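Side-chain contacts in HIAXHD3 (Humicola insolens, PDB 3ZXK), which removes arabinofuranose side chains as an exo-acting family 43 glycoside hydrolase, a scaffold into which endo-xylanase activity has been engineered: residues A[167-171]-A[172-176]; A[48-51]-A[52-55]; A[391-394]-A[395-398]; A[413-417]-A[418-422]. All blocks are in the same frame, centred on the assembly; numbering follows the deposited sequence.

Contact 1: A[167-171]-A[172-176]; sequences QLSPD and GTRQV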
loop_
_atom_site.group_PDB
_atom_site.type_symbol
_atom_site.label_atom_id
_atom_site.label_comp_id
_atom_site.label_asym_id
_atom_site.label_seq_id
_atom_site.Cartn_x
_atom_site.Cartn_y
_atom_site.Cartn_z
ATOM N N GLN A 167 3.399 -20.315 -18.857
ATOM C CA GLN A 167 2.357 -20.001 -19.816
ATOM C C GLN A 167 1.021 -20.401 -19.203
ATOM O O GLN A 167 0.904 -21.496 -18.653
ATOM C CB GLN A 167 2.584 -20.773 -21.109
ATOM C CG GLN A 167 1.567 -20.410 -22.172
ATOM C CD GLN A 167 1.748 -21.161 -23.478
ATOM O OE1 GLN A 167 2.861 -21.482 -23.875
ATOM N NE2 GLN A 167 0.654 -21.402 -24.172
ATOM N N LEU A 168 0.039 -19.506 -19.262
ATOM C CA LEU A 168 -1.295 -19.824 -18.764
ATOM C C LEU A 168 -2.247 -20.263 -19.859
ATOM O O LEU A 168 -1.978 -20.075 -21.040
ATOM C CB LEU A 168 -1.878 -18.606 -18.055
ATOM C CG LEU A 168 -0.968 -17.925 -17.041
ATOM C CD1 LEU A 168 -1.809 -16.885 -16.355
ATOM C CD2 LEU A 168 -0.423 -18.915 -16.024
ATOM N N SER A 169 -3.350 -20.882 -19.435
ATOM C CA SER A 169 -4.390 -21.276 -20.362
ATOM C C SER A 169 -5.056 -20.023 -20.981
ATOM O O SER A 169 -4.915 -18.898 -20.462
ATOM C CB SER A 169 -5.437 -22.125 -19.632
ATOM O OG SER A 169 -5.967 -21.409 -18.534
ATOM N N PRO A 170 -5.782 -20.208 -22.092
ATOM C CA PRO A 170 -6.400 -19.032 -22.710
ATOM C C PRO A 170 -7.250 -18.180 -21.750
ATOM O O PRO A 170 -7.251 -16.945 -21.883
ATOM C CB PRO A 170 -7.228 -19.641 -23.850
ATOM C CG PRO A 170 -6.439 -20.863 -24.250
ATOM C CD PRO A 170 -5.809 -21.386 -22.988
ATOM N N ASP A 171 -7.984 -18.805 -20.819
ATOM C CA ASP A 171 -8.780 -18.028 -19.862
ATOM C C ASP A 171 -7.996 -17.494 -18.639
ATOM O O ASP A 171 -8.567 -16.813 -17.791
ATOM C CB ASP A 171 -10.055 -18.784 -19.432
ATOM C CG ASP A 171 -9.773 -20.015 -18.604
ATOM O OD1 ASP A 171 -8.596 -20.250 -18.209
ATOM O OD2 ASP A 171 -10.736 -20.788 -18.364
ATOM N N GLY A 172 -6.699 -17.803 -18.570
ATOM C CA GLY A 172 -5.834 -17.313 -17.504
ATOM C C GLY A 172 -5.960 -18.068 -16.196
ATOM O O GLY A 172 -5.397 -17.650 -15.176
ATOM N N THR A 173 -6.735 -19.156 -16.188
ATOM C CA THR A 173 -7.054 -19.816 -14.893
ATOM C C THR A 173 -6.187 -21.003 -14.519
ATOM O O THR A 173 -6.260 -21.447 -13.378
ATOM C CB THR A 173 -8.532 -20.241 -14.789
ATOM O OG1 THR A 173 -8.756 -21.292 -15.740
ATOM C CG2 THR A 173 -9.463 -19.045 -15.054
ATOM N N ARG A 174 -5.385 -21.516 -15.454
ATOM C CA ARG A 174 -4.585 -22.699 -15.234
ATOM C C ARG A 174 -3.177 -22.487 -15.784
ATOM O O ARG A 174 -2.974 -21.767 -16.765
ATOM C CB ARG A 174 -5.185 -23.893 -15.983
ATOM C CG ARG A 174 -6.554 -24.330 -15.467
ATOM C CD ARG A 174 -7.119 -25.492 -16.290
ATOM N NE ARG A 174 -7.149 -25.239 -17.740
ATOM C CZ ARG A 174 -6.285 -25.756 -18.622
ATOM N NH1 ARG A 174 -5.303 -26.569 -18.232
ATOM N NH2 ARG A 174 -6.397 -25.463 -19.906
ATOM N N GLN A 175 -2.213 -23.168 -15.181
ATOM C CA GLN A 175 -0.889 -23.229 -15.779
ATOM C C GLN A 175 -0.856 -24.288 -16.883
ATOM O O GLN A 175 -1.276 -25.433 -16.656
ATOM C CB GLN A 175 0.090 -23.587 -14.692
ATOM C CG GLN A 175 1.523 -23.713 -15.128
ATOM C CD GLN A 175 2.417 -24.030 -13.952
ATOM O OE1 GLN A 175 2.684 -23.175 -13.105
ATOM N NE2 GLN A 175 2.848 -25.275 -13.872
ATOM N N VAL A 176 -0.315 -23.938 -18.053
ATOM C CA VAL A 176 -0.218 -24.885 -19.178
ATOM C C VAL A 176 1.207 -25.460 -19.268
ATOM O O VAL A 176 1.415 -26.646 -19.560
ATOM C CB VAL A 176 -0.673 -24.238 -20.525
ATOM C CG1 VAL A 176 -0.051 -24.918 -21.752
ATOM C CG2 VAL A 176 -2.196 -24.229 -20.614
#
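The guanidinium group of Arg-174 has Ser-169 CB over one face, with NH2 its nearest atom at 3.5 Å, and the carboxylate of Asp-171 is met from above its plane by Thr-173. Both flat groups belong to the connection of a beta hairpin, in which strand 163-168 passes through a type I beta turn from Ser-169 to Gly-172 and returns as strand 175-183. The turn illustrates how a single carboxylate oxygen can organise a loop. Asp-171 OD1 accepts three bonds. Ser-169 OG reaches Asp-171 OD1 nearly along its C-O axis at 2.9 Å. Thr-173 OG1 at 2.7 Å and Thr-173 N at 3.0 Å come to Asp-171 OD1 from well outside the carboxylate plane. A first torsion of 57° tucks the Ser-169 hydroxyl between its own backbone N and carbonyl carbon, where OG donates to Asp-171 and also accepts from Arg-174 N at 3.1 Å. Substituting an alanine for Ser-169 would probably leave Arg-174 N without this acceptor and Asp-171 OD1 with one donor fewer, the carboxylate being freer to turn. Outside the hairpin, Tyr-100 bonds to Gly-172 O and Arg-91 to Pro-170 O, tying the turn to the neighbouring sheet. At the mouth of the loop Ser-169 N donates to Arg-174 O at 2.8 Å, and Leu-168 CB rests 3.6 Å from that same Arg-174 oxygen.

Contact 2: A[48-51]-A[52-55]; sequences YDLV and HWTP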
loop_
_atom_site.group_PDB
_atom_site.type_symbol
_atom_site.label_atom_id
_atom_site.label_comp_id
_atom_site.label_asym_id
_atom_site.label_seq_id
_atom_site.Cartn_x
_atom_site.Cartn_y
_atom_site.Cartn_z
ATOM N N TYR A 48 -3.023 10.474 -15.058
ATOM C CA TYR A 48 -2.997 10.859 -16.464
ATOM C C TYR A 48 -1.594 11.259 -16.915
ATOM O O TYR A 48 -1.348 11.438 -18.115
ATOM C CB TYR A 48 -3.988 11.992 -16.741
ATOM C CG TYR A 48 -5.427 11.613 -16.556
ATOM C CD1 TYR A 48 -6.097 10.859 -17.518
ATOM C CD2 TYR A 48 -6.141 12.012 -15.404
ATOM C CE1 TYR A 48 -7.444 10.530 -17.348
ATOM C CE2 TYR A 48 -7.483 11.678 -15.230
ATOM C CZ TYR A 48 -8.117 10.933 -16.204
ATOM O OH TYR A 48 -9.444 10.600 -16.047
ATOM N N ASP A 49 -0.667 11.371 -15.957
ATOM C CA ASP A 49 0.664 11.896 -16.249
ATOM C C ASP A 49 1.833 11.199 -15.553
ATOM O O ASP A 49 2.944 11.663 -15.701
ATOM C CB ASP A 49 0.707 13.412 -15.945
ATOM C CG ASP A 49 0.375 13.741 -14.484
ATOM O OD1 ASP A 49 0.226 12.806 -13.660
ATOM O OD2 ASP A 49 0.229 14.946 -14.170
ATOM N N LEU A 50 1.575 10.075 -14.871
ATOM C CA LEU A 50 2.567 9.353 -14.043
ATOM C C LEU A 50 3.016 10.096 -12.810
ATOM O O LEU A 50 3.841 9.584 -12.037
ATOM C CB LEU A 50 3.796 8.891 -14.849
ATOM C CG LEU A 50 3.610 7.814 -15.902
ATOM C CD1 LEU A 50 4.882 7.625 -16.709
ATOM C CD2 LEU A 50 3.212 6.511 -15.236
ATOM N N VAL A 51 2.426 11.260 -12.567
ATOM C CA VAL A 51 2.881 12.130 -11.482
ATOM C C VAL A 51 1.826 12.334 -10.400
ATOM O O VAL A 51 2.132 12.214 -9.226
ATOM C CB VAL A 51 3.348 13.473 -12.055
ATOM C CG1 VAL A 51 3.649 14.480 -10.961
ATOM C CG2 VAL A 51 4.560 13.250 -12.947
ATOM N N HIS A 52 0.593 12.645 -10.790
ATOM C CA HIS A 52 -0.473 12.861 -9.820
ATOM C C HIS A 52 -1.376 11.660 -9.805
ATOM O O HIS A 52 -2.065 11.373 -10.796
ATOM C CB HIS A 52 -1.242 14.115 -10.200
ATOM C CG HIS A 52 -0.373 15.350 -10.287
ATOM N ND1 HIS A 52 0.101 15.833 -11.454
ATOM C CD2 HIS A 52 0.125 16.178 -9.288
ATOM C CE1 HIS A 52 0.844 16.937 -11.217
ATOM N NE2 HIS A 52 0.859 17.150 -9.894
ATOM N N TRP A 53 -1.352 10.935 -8.693
ATOM C CA TRP A 53 -2.019 9.638 -8.563
ATOM C C TRP A 53 -3.175 9.750 -7.608
ATOM O O TRP A 53 -3.071 10.458 -6.587
ATOM C CB TRP A 53 -1.044 8.614 -8.034
ATOM C CG TRP A 53 0.069 8.326 -8.978
ATOM C CD1 TRP A 53 1.318 8.924 -9.031
ATOM C CD2 TRP A 53 0.051 7.353 -10.060
ATOM N NE1 TRP A 53 2.082 8.371 -10.026
ATOM C CE2 TRP A 53 1.367 7.422 -10.700
ATOM C CE3 TRP A 53 -0.889 6.442 -10.534
ATOM C CZ2 TRP A 53 1.701 6.608 -11.780
ATOM C CZ3 TRP A 53 -0.550 5.649 -11.635
ATOM C CH2 TRP A 53 0.719 5.721 -12.231
ATOM N N THR A 54 -4.254 9.019 -7.903
ATOM C CA THR A 54 -5.470 8.964 -7.086
ATOM C C THR A 54 -5.853 7.490 -6.956
ATOM O O THR A 54 -5.859 6.781 -7.975
ATOM C CB THR A 54 -6.633 9.680 -7.792
ATOM O OG1 THR A 54 -6.301 11.061 -7.992
ATOM C CG2 THR A 54 -7.913 9.580 -6.970
ATOM N N PRO A 55 -6.154 7.017 -5.728
ATOM C CA PRO A 55 -6.569 5.604 -5.585
ATOM C C PRO A 55 -7.990 5.409 -6.121
ATOM O O PRO A 55 -8.864 6.264 -5.875
ATOM C CB PRO A 55 -6.471 5.352 -4.071
ATOM C CG PRO A 55 -6.619 6.690 -3.454
ATOM C CD PRO A 55 -6.181 7.741 -4.436
HETATM O O HOH W 1 -3.344 12.488 -12.995
HETATM O O HOH W 2 0.581 11.675 -6.748
#
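Asp-49 grips His-52 twice, with one carboxylate oxygen on its backbone and the other on its ring. His-52 N points almost straight at Asp-49 OD1 (2.9 Å, 173°), and His-52 ND1 donates to the syn lone pair of Asp-49 OD2, also at 2.9 Å. The acceptor lies in the plane of the imidazole, although the carboxylate as a whole is turned 38° from that ring. OD1 takes a further bond from Val-51 N, from above the carboxylate plane, which makes an Asx turn. Asp-49 can serve all three donors because its CG stands between backbone N and carbonyl carbon (chi1 59°), folded back over the following residues. Val-51 CG1 lies over one face of the imidazole, 3.8 Å from the centroid of the His-52 ring, in a CH-pi contact.

Next along the chain, the indole of Trp-53 runs beside Leu-50, with Leu-50 CD2 3.8 Å from Trp-53 CZ2, and Trp-53 NE1 makes a weak bond to Leu-50 O. One water joins Tyr-48 N to His-52 O, and another joins Val-51 O to Trp-53 N. The loop links strand 41-47 to strand 54-58, the last two strands of a four-stranded antiparallel sheet, one blade of the five-bladed propeller of family 43; Tyr-31 of the same sheet meets Trp-53 edge-to-face. With ND1 as the donor and a carboxylate against it, the imidazole is fixed in its rotation, and the nearby carboxylate would probably favour the protonated, positively charged ring.

Contact 3: A[391-394]-A[395-398]; sequences GMRD and GDRA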
loop_
_atom_site.group_PDB
_atom_site.type_symbol
_atom_site.label_atom_id
_atom_site.label_comp_id
_atom_site.label_asym_id
_atom_site.label_seq_id
_atom_site.Cartn_x
_atom_site.Cartn_y
_atom_site.Cartn_z
ATOM N N GLY A 391 -20.699 5.657 23.793
ATOM C CA GLY A 391 -21.080 4.243 23.789
ATOM C C GLY A 391 -20.051 3.274 24.349
ATOM O O GLY A 391 -20.291 2.057 24.351
ATOM N N MET A 392 -18.900 3.782 24.802
ATOM C CA MET A 392 -17.919 2.878 25.428
ATOM C C MET A 392 -18.450 2.221 26.695
ATOM O O MET A 392 -19.200 2.843 27.470
ATOM C CB MET A 392 -16.627 3.601 25.756
ATOM C CG MET A 392 -15.918 4.066 24.509
ATOM S SD MET A 392 -14.363 4.892 24.875
ATOM C CE MET A 392 -13.263 3.506 25.111
ATOM N N ARG A 393 -18.071 0.967 26.895
ATOM C CA ARG A 393 -18.455 0.220 28.100
ATOM C C ARG A 393 -17.223 -0.100 28.949
ATOM O O ARG A 393 -16.083 0.040 28.473
ATOM C CB ARG A 393 -19.221 -1.050 27.690
ATOM C CG ARG A 393 -20.586 -0.715 27.103
ATOM C CD ARG A 393 -21.395 -1.937 26.692
ATOM N NE ARG A 393 -21.996 -2.617 27.843
ATOM C CZ ARG A 393 -23.202 -2.345 28.350
ATOM N NH1 ARG A 393 -23.972 -1.403 27.813
ATOM N NH2 ARG A 393 -23.638 -3.021 29.406
ATOM N N ASP A 394 -17.442 -0.525 30.193
ATOM C CA ASP A 394 -16.345 -0.883 31.090
ATOM C C ASP A 394 -15.281 -1.796 30.420
ATOM O O ASP A 394 -15.573 -2.866 29.877
ATOM C CB ASP A 394 -16.948 -1.545 32.321
ATOM C CG ASP A 394 -15.924 -1.867 33.405
ATOM O OD1 ASP A 394 -14.867 -1.220 33.467
ATOM O OD2 ASP A 394 -16.204 -2.805 34.198
ATOM N N GLY A 395 -14.035 -1.340 30.478
ATOM C CA GLY A 395 -12.890 -2.046 29.929
ATOM C C GLY A 395 -12.564 -1.689 28.486
ATOM O O GLY A 395 -11.591 -2.174 27.949
ATOM N N ASP A 396 -13.372 -0.850 27.840
ATOM C CA ASP A 396 -13.126 -0.510 26.442
ATOM C C ASP A 396 -11.953 0.457 26.294
ATOM O O ASP A 396 -11.674 1.288 27.191
ATOM C CB ASP A 396 -14.364 0.089 25.780
ATOM C CG ASP A 396 -15.503 -0.936 25.562
ATOM O OD1 ASP A 396 -15.293 -2.115 25.859
ATOM O OD2 ASP A 396 -16.618 -0.536 25.148
ATOM N N ARG A 397 -11.226 0.291 25.191
ATOM C CA ARG A 397 -10.096 1.131 24.866
ATOM C C ARG A 397 -10.281 1.524 23.393
ATOM O O ARG A 397 -10.395 0.664 22.526
ATOM C CB ARG A 397 -8.790 0.362 25.110
ATOM C CG ARG A 397 -8.585 -0.092 26.555
ATOM C CD ARG A 397 -7.212 -0.676 26.723
ATOM N NE ARG A 397 -7.020 -1.027 28.125
ATOM C CZ ARG A 397 -5.990 -1.733 28.585
ATOM N NH1 ARG A 397 -5.034 -2.120 27.735
ATOM N NH2 ARG A 397 -5.900 -2.040 29.884
ATOM N N ALA A 398 -10.317 2.813 23.103
ATOM C CA ALA A 398 -10.502 3.252 21.721
ATOM C C ALA A 398 -9.602 4.459 21.462
ATOM O O ALA A 398 -9.208 5.145 22.426
ATOM C CB ALA A 398 -11.956 3.620 21.490
#
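Two torsions set up the contacts of Met-392 and Asp-396. The bend at the last rotatable bond of Met-392 (chi3 81°) folds CE against the Asp-396 backbone, and Asp-396 chi1 (-70°) places CG anti to the carbonyl carbon, with the carboxylate at Arg-393 N. Asp-396 OD2 then accepts from Arg-393 N at 2.7 Å, a nearly straight bond that arrives from above the carboxylate plane. In the reverse direction Asp-396 N donates to Arg-393 O at 2.9 Å, closing a type II beta turn whose third residue is Gly-395. Met-392 CE meets Asp-396 O at 3.4 Å and touches the methyl of Ala-398, CE to CB 3.9 Å.

The turn leads into strand 396-403 of the concanavalin A-like beta sandwich. Met-392 and Ala-398 both pack on Val-524 of the opposing sheet, so the thioether end lies between the two layers. A valine in place of Asp-396 would probably leave Arg-393 N without its side-chain acceptor and the segment before the turn less firmly fixed. A weak hydrogen bond links Asp-396 OD1 to Ser-516, and the guanidinium of Arg-393 leads away. Because the carboxylate is buried and has the Arg-393 carbonyl oxygen close to both its oxygens, its ionisation would probably be somewhat disfavoured, which the Arg-393 N-H, given straight to OD2, would partly offset.

Contact 4: A[413-417]-A[418-422]; sequences WKQGN and EARIV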
loop_
_atom_site.group_PDB
_atom_site.type_symbol
_atom_site.label_atom_id
_atom_site.label_comp_id
_atom_site.label_asym_id
_atom_site.label_seq_id
_atom_site.Cartn_x
_atom_site.Cartn_y
_atom_site.Cartn_z
ATOM N N TRP A 413 -9.807 5.447 27.642
ATOM C CA TRP A 413 -10.044 4.231 28.430
ATOM C C TRP A 413 -11.276 4.453 29.283
ATOM O O TRP A 413 -11.378 5.447 30.033
ATOM C CB TRP A 413 -8.840 3.900 29.330
ATOM C CG TRP A 413 -7.677 3.298 28.600
ATOM C CD1 TRP A 413 -7.459 3.248 27.239
ATOM C CD2 TRP A 413 -6.565 2.615 29.214
ATOM N NE1 TRP A 413 -6.290 2.599 26.962
ATOM C CE2 TRP A 413 -5.699 2.180 28.128
ATOM C CE3 TRP A 413 -6.212 2.330 30.528
ATOM C CZ2 TRP A 413 -4.524 1.460 28.370
ATOM C CZ3 TRP A 413 -5.045 1.610 30.772
ATOM C CH2 TRP A 413 -4.219 1.187 29.721
ATOM N N LYS A 414 -12.227 3.543 29.147
ATOM C CA LYS A 414 -13.429 3.512 29.997
ATOM C C LYS A 414 -13.211 2.435 31.080
ATOM O O LYS A 414 -13.059 1.258 30.769
ATOM C CB LYS A 414 -14.691 3.208 29.158
ATOM C CG LYS A 414 -16.014 3.348 29.937
ATOM C CD LYS A 414 -16.397 4.811 30.159
ATOM C CE LYS A 414 -17.739 4.951 30.841
ATOM N NZ LYS A 414 -18.820 4.538 29.915
ATOM N N GLN A 415 -13.140 2.850 32.340
ATOM C CA GLN A 415 -13.053 1.911 33.466
ATOM C C GLN A 415 -14.165 2.238 34.432
ATOM O O GLN A 415 -14.249 3.360 34.927
ATOM C CB GLN A 415 -11.652 1.929 34.116
ATOM C CG GLN A 415 -10.513 1.619 33.128
ATOM C CD GLN A 415 -9.142 1.901 33.706
ATOM O OE1 GLN A 415 -8.956 2.801 34.540
ATOM N NE2 GLN A 415 -8.179 1.121 33.289
ATOM N N GLY A 416 -15.042 1.272 34.686
ATOM C CA GLY A 416 -16.244 1.557 35.471
ATOM C C GLY A 416 -17.009 2.685 34.812
ATOM O O GLY A 416 -17.316 2.643 33.592
ATOM N N ASN A 417 -17.291 3.714 35.599
ATOM C CA ASN A 417 -18.036 4.864 35.103
ATOM C C ASN A 417 -17.129 6.015 34.689
ATOM O O ASN A 417 -17.626 7.073 34.313
ATOM C CB ASN A 417 -19.059 5.315 36.142
ATOM C CG ASN A 417 -20.085 4.233 36.453
ATOM O OD1 ASN A 417 -20.387 3.944 37.620
ATOM N ND2 ASN A 417 -20.630 3.638 35.411
ATOM N N GLU A 418 -15.812 5.807 34.745
ATOM C CA GLU A 418 -14.826 6.852 34.378
ATOM C C GLU A 418 -14.365 6.665 32.937
ATOM O O GLU A 418 -13.914 5.593 32.585
ATOM C CB GLU A 418 -13.581 6.846 35.328
ATOM C CG GLU A 418 -12.606 5.623 35.308
ATOM C CD GLU A 418 -11.122 5.948 35.628
ATOM O OE1 GLU A 418 -10.686 7.080 35.309
ATOM O OE2 GLU A 418 -10.369 5.068 36.172
ATOM N N ALA A 419 -14.453 7.709 32.117
ATOM C CA ALA A 419 -13.738 7.737 30.846
ATOM C C ALA A 419 -12.648 8.786 30.939
ATOM O O ALA A 419 -12.876 9.901 31.432
ATOM C CB ALA A 419 -14.649 8.052 29.677
ATOM N N ARG A 420 -11.454 8.420 30.509
ATOM C CA ARG A 420 -10.362 9.367 30.522
ATOM C C ARG A 420 -9.441 9.185 29.342
ATOM O O ARG A 420 -9.313 8.085 28.770
ATOM C CB ARG A 420 -9.578 9.276 31.815
ATOM C CG ARG A 420 -8.596 8.135 31.857
ATOM C CD ARG A 420 -7.738 8.249 33.089
ATOM N NE ARG A 420 -6.604 7.342 33.088
ATOM C CZ ARG A 420 -6.660 6.052 33.405
ATOM N NH1 ARG A 420 -7.818 5.452 33.725
ATOM N NH2 ARG A 420 -5.544 5.355 33.404
ATOM N N ILE A 421 -8.789 10.276 28.996
ATOM C CA ILE A 421 -7.803 10.263 27.926
ATOM C C ILE A 421 -6.478 9.733 28.440
ATOM O O ILE A 421 -6.070 10.077 29.545
ATOM C CB ILE A 421 -7.623 11.675 27.332
ATOM C CG1 ILE A 421 -8.988 12.186 26.882
ATOM C CG2 ILE A 421 -6.649 11.682 26.161
ATOM C CD1 ILE A 421 -9.029 13.658 26.589
ATOM N N VAL A 422 -5.845 8.871 27.650
ATOM C CA VAL A 422 -4.526 8.313 27.941
ATOM C C VAL A 422 -3.644 8.358 26.694
ATOM O O VAL A 422 -4.152 8.360 25.550
ATOM C CB VAL A 422 -4.609 6.838 28.449
ATOM C CG1 VAL A 422 -5.352 6.748 29.785
ATOM C CG2 VAL A 422 -5.279 5.944 27.409
#
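Arg-420 NH1 is held by two side chains at once: it donates to Gln-415 OE1 at 3.0 Å and forms a salt bridge with Glu-418 OE2 at 3.6 Å. The glutamine oxygen lies in the guanidinium plane, at its edge, whereas the donor stands above the plane of the glutamine carbonyl, 57° out of it. Gln-415 OE1 and Glu-418 OE2, both acceptors, thus converge on the charged NH1, although the exact place of the glutamate is less certain. The arginine chain runs extended from CG to NE, and its NE goes on to Asn-445 of the adjoining strand.

These residues decorate a beta hairpin in the concanavalin A-like sandwich, where strands 406-415 and 418-429 meet through a type II' turn from Gln-415 to Glu-418, with Gly-416 at positive phi. Trp-413 and Arg-420 form an antiparallel hydrogen-bonded pair, Trp-413 N to Arg-420 O measuring 2.9 Å. Their side chains share a sheet face with Gln-415 and Glu-418. Farther from the turn Val-422 crosses the indole at about a right angle and sets CG2 over a face of the Trp-413 five-membered ring, 3.5 Å from its centroid and 14° off the normal. Trp-413 NE1 bonds to Tyr-409. On the other sheet face, Lys-414 CD lies 3.7 Å from Ala-419 CB before the chain bends to take NZ to Met-392 O.

Along the chain the order is contact 2, contact 1, contact 3, contact 4, and each closes before the next opens. Contacts 2 and 1 lie in separate four-stranded sheets of the family 43 domain, their centres about 32 Å apart. Contacts 3 and 4 belong to the concanavalin A-like domain, with centres about 8 Å apart, and they touch: Asp-394 OD1 probably bonds to Gly-416 N, and Arg-397 makes a cation-pi contact with Trp-413. Strands 396-403 and 406-415 are neighbours in one sheet, so the two turns lie side by side and bond to each other. Contacts 1 and 4, about 57 Å apart between centres, fall on opposite sides of the chain's centre, spanning both domains of the enzyme.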